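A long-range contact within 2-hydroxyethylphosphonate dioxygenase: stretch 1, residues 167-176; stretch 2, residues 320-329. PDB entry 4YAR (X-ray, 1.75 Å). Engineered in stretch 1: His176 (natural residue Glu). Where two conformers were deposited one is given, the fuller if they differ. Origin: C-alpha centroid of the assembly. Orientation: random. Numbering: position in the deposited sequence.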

# COMPACT_ATOMS: atom_id res chain seq x y z
N ARG A 167 1.11 -1.94 -27.80
CA ARG A 167 2.12 -2.39 -26.92
C ARG A 167 2.23 -1.52 -25.68
O ARG A 167 2.98 -1.84 -24.76
CB ARG A 167 3.46 -2.43 -27.63
CG ARG A 167 3.47 -3.32 -28.87
CD ARG A 167 3.72 -4.79 -28.57
NE ARG A 167 5.15 -5.11 -28.53
CZ ARG A 167 5.81 -6.00 -29.26
NH1 ARG A 167 5.25 -6.77 -30.19
NH2 ARG A 167 7.10 -6.15 -29.04
N TRP A 168 1.53 -0.39 -25.65
CA TRP A 168 1.38 0.34 -24.40
C TRP A 168 0.75 -0.56 -23.30
O TRP A 168 0.92 -0.33 -22.09
CB TRP A 168 0.64 1.63 -24.63
CG TRP A 168 -0.77 1.56 -25.00
CD1 TRP A 168 -1.26 1.33 -26.23
CD2 TRP A 168 -1.90 1.78 -24.13
NE1 TRP A 168 -2.67 1.37 -26.20
CE2 TRP A 168 -3.07 1.66 -24.92
CE3 TRP A 168 -2.04 2.08 -22.78
CZ2 TRP A 168 -4.34 1.78 -24.40
CZ3 TRP A 168 -3.31 2.27 -22.26
CH2 TRP A 168 -4.46 2.13 -23.07
N ILE A 169 -0.01 -1.56 -23.72
CA ILE A 169 -0.41 -2.65 -22.82
C ILE A 169 0.62 -3.70 -23.01
O ILE A 169 0.71 -4.35 -24.08
CB ILE A 169 -1.84 -3.17 -23.13
CG1 ILE A 169 -2.87 -2.03 -23.03
CG2 ILE A 169 -2.13 -4.45 -22.33
CD1 ILE A 169 -4.27 -2.27 -23.59
N THR A 170 1.52 -3.81 -22.04
CA THR A 170 2.76 -4.50 -22.25
C THR A 170 2.61 -6.04 -22.21
O THR A 170 3.36 -6.79 -22.89
CB THR A 170 3.84 -4.06 -21.24
OG1 THR A 170 3.49 -4.48 -19.90
CG2 THR A 170 4.03 -2.57 -21.28
N GLY A 171 1.64 -6.52 -21.43
CA GLY A 171 1.52 -7.94 -21.10
C GLY A 171 0.48 -8.26 -20.03
O GLY A 171 -0.18 -7.38 -19.55
N ASP A 172 0.36 -9.52 -19.74
CA ASP A 172 -0.51 -10.00 -18.69
C ASP A 172 -0.04 -9.44 -17.34
O ASP A 172 1.20 -9.16 -17.12
CB ASP A 172 -0.47 -11.55 -18.61
CG ASP A 172 -1.15 -12.30 -19.78
OD1 ASP A 172 -1.89 -11.75 -20.61
OD2 ASP A 172 -0.88 -13.53 -19.90
N SER A 173 -0.97 -9.36 -16.38
CA SER A 173 -0.64 -8.99 -15.02
C SER A 173 -1.42 -9.82 -14.05
O SER A 173 -2.46 -10.35 -14.41
CB SER A 173 -0.89 -7.48 -14.77
OG SER A 173 -2.23 -7.15 -15.07
N TYR A 174 -0.93 -9.93 -12.84
CA TYR A 174 -1.66 -10.56 -11.78
C TYR A 174 -1.22 -10.05 -10.40
O TYR A 174 -0.10 -9.49 -10.22
CB TYR A 174 -1.53 -12.09 -11.84
CG TYR A 174 -0.21 -12.62 -11.30
CD1 TYR A 174 1.00 -12.43 -11.95
CD2 TYR A 174 -0.20 -13.36 -10.11
CE1 TYR A 174 2.18 -12.91 -11.43
CE2 TYR A 174 0.96 -13.87 -9.59
CZ TYR A 174 2.15 -13.66 -10.24
OH TYR A 174 3.30 -14.16 -9.64
N VAL A 175 -2.04 -10.38 -9.41
CA VAL A 175 -1.74 -10.06 -8.04
C VAL A 175 -1.34 -11.32 -7.35
O VAL A 175 -2.10 -12.29 -7.30
CB VAL A 175 -2.90 -9.49 -7.28
CG1 VAL A 175 -2.45 -9.28 -5.82
CG2 VAL A 175 -3.32 -8.19 -7.92
N HIS A 176 -0.16 -11.20 -6.74
CA HIS A 176 0.50 -12.25 -6.03
C HIS A 176 -0.04 -12.16 -4.61
O HIS A 176 -0.13 -11.07 -3.98
CB HIS A 176 2.03 -12.08 -6.15
CG HIS A 176 2.81 -13.18 -5.54
ND1 HIS A 176 2.59 -14.51 -5.83
CD2 HIS A 176 3.81 -13.15 -4.63
CE1 HIS A 176 3.42 -15.25 -5.11
NE2 HIS A 176 4.20 -14.44 -4.41
N TYR A 320 -5.63 11.37 -21.02
CA TYR A 320 -4.92 10.10 -21.20
C TYR A 320 -5.82 9.04 -21.76
O TYR A 320 -7.00 9.18 -21.71
CB TYR A 320 -4.32 9.66 -19.83
CG TYR A 320 -3.61 10.79 -19.12
CD1 TYR A 320 -2.36 11.19 -19.54
CD2 TYR A 320 -4.20 11.48 -18.07
CE1 TYR A 320 -1.72 12.22 -18.93
CE2 TYR A 320 -3.56 12.54 -17.45
CZ TYR A 320 -2.31 12.90 -17.89
OH TYR A 320 -1.57 13.92 -17.33
N GLU A 321 -5.23 7.97 -22.34
CA GLU A 321 -5.93 6.70 -22.51
C GLU A 321 -5.43 5.72 -21.42
O GLU A 321 -4.26 5.68 -21.14
CB GLU A 321 -5.80 6.15 -23.92
CG GLU A 321 -6.94 5.18 -24.31
CD GLU A 321 -6.80 4.51 -25.68
OE1 GLU A 321 -7.62 3.63 -25.99
OE2 GLU A 321 -5.90 4.85 -26.45
N ALA A 322 -6.36 5.04 -20.76
CA ALA A 322 -5.99 4.18 -19.59
C ALA A 322 -6.44 2.77 -19.83
O ALA A 322 -7.46 2.53 -20.43
CB ALA A 322 -6.58 4.75 -18.31
N ALA A 323 -5.66 1.78 -19.35
CA ALA A 323 -6.14 0.43 -19.32
C ALA A 323 -5.73 -0.18 -17.96
O ALA A 323 -4.70 0.20 -17.38
CB ALA A 323 -5.46 -0.36 -20.43
N SER A 324 -6.54 -1.11 -17.48
CA SER A 324 -6.34 -1.71 -16.18
C SER A 324 -5.37 -2.82 -16.12
O SER A 324 -5.36 -3.70 -16.96
CB SER A 324 -7.67 -2.26 -15.65
OG SER A 324 -8.70 -1.25 -15.66
N MET A 325 -4.54 -2.80 -15.07
CA MET A 325 -3.78 -3.98 -14.69
C MET A 325 -4.62 -4.74 -13.69
O MET A 325 -5.75 -4.31 -13.36
CB MET A 325 -2.43 -3.65 -14.04
CG MET A 325 -1.56 -2.83 -14.87
SD MET A 325 0.04 -2.73 -14.01
CE MET A 325 0.79 -1.51 -15.17
N ALA A 326 -4.16 -5.93 -13.34
CA ALA A 326 -4.83 -6.71 -12.32
C ALA A 326 -5.12 -5.95 -11.01
O ALA A 326 -4.32 -5.12 -10.55
CB ALA A 326 -4.04 -7.95 -12.07
N SER A 327 -6.24 -6.32 -10.37
CA SER A 327 -6.64 -5.74 -9.07
C SER A 327 -7.30 -6.82 -8.20
O SER A 327 -7.69 -7.89 -8.69
CB SER A 327 -7.60 -4.56 -9.21
OG SER A 327 -8.80 -4.92 -9.87
N ALA A 328 -7.45 -6.50 -6.92
CA ALA A 328 -8.04 -7.41 -5.99
C ALA A 328 -8.84 -6.61 -5.00
O ALA A 328 -8.29 -5.74 -4.38
CB ALA A 328 -6.96 -8.20 -5.30
N ALA A 329 -10.15 -6.86 -4.87
CA ALA A 329 -10.96 -6.13 -3.86
C ALA A 329 -10.55 -6.35 -2.41
O ALA A 329 -10.81 -5.49 -1.58
CB ALA A 329 -12.44 -6.46 -4.03

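Segments far apart in sequence often pack by matching a few large side chains with small ones, and the contact between residues 167-176 and 320-329 of 2-hydroxyethylphosphonate dioxygenase is a compact example. The two run in nearly the same direction, 9° apart end to end, and bury 409 Å² between them, yet they share a single hydrogen bond.

Trp168 covers the most surface. Its CA-to-CB bond points toward the second stretch, and with chi1 at 68° the indole reaches the strand with its six-membered ring. There Trp168 CH2 lies 3.8 Å from Ala323 CB, Trp168 CZ3 lies 3.7 Å from Glu321 O, and Ala322 C, the carbonyl carbon, sits at the ring edge, 3.9 Å from Trp168 CH2. The side chain of Glu321 also comes near, its carboxylate carbon CD 3.9 Å from Trp168 CZ2. Ala323 offers just a methyl group, which fits a closely approaching ring, and the same methyl meets Ile169, whose CD1 is 3.9 Å from Ala323 CB. The isoleucine leaves its backbone sideways, but its end comes nearer.

Farther along, Ala326 is the second centre. Its CB points toward the first stretch and approaches the backbone itself, 3.5 Å from Tyr174 CA, where the CA atoms of these residues are 5.0 Å apart. Tyr174 directs its own CB away, so the small methyl meets main chain there. The backbone of Ala326 supplies the polar link: its N donates to Ser173 OG at 2.9 Å, with a nearly straight N-H...O angle of 160°. A short hydroxyl side chain in the p rotamer suits this task, satisfying a buried amide from close range.

Val175, also pointing toward its partner, completes the apolar packing: CG2 lies 4.2 Å from Ala326 CB and 4.5 Å from Ala328 CB.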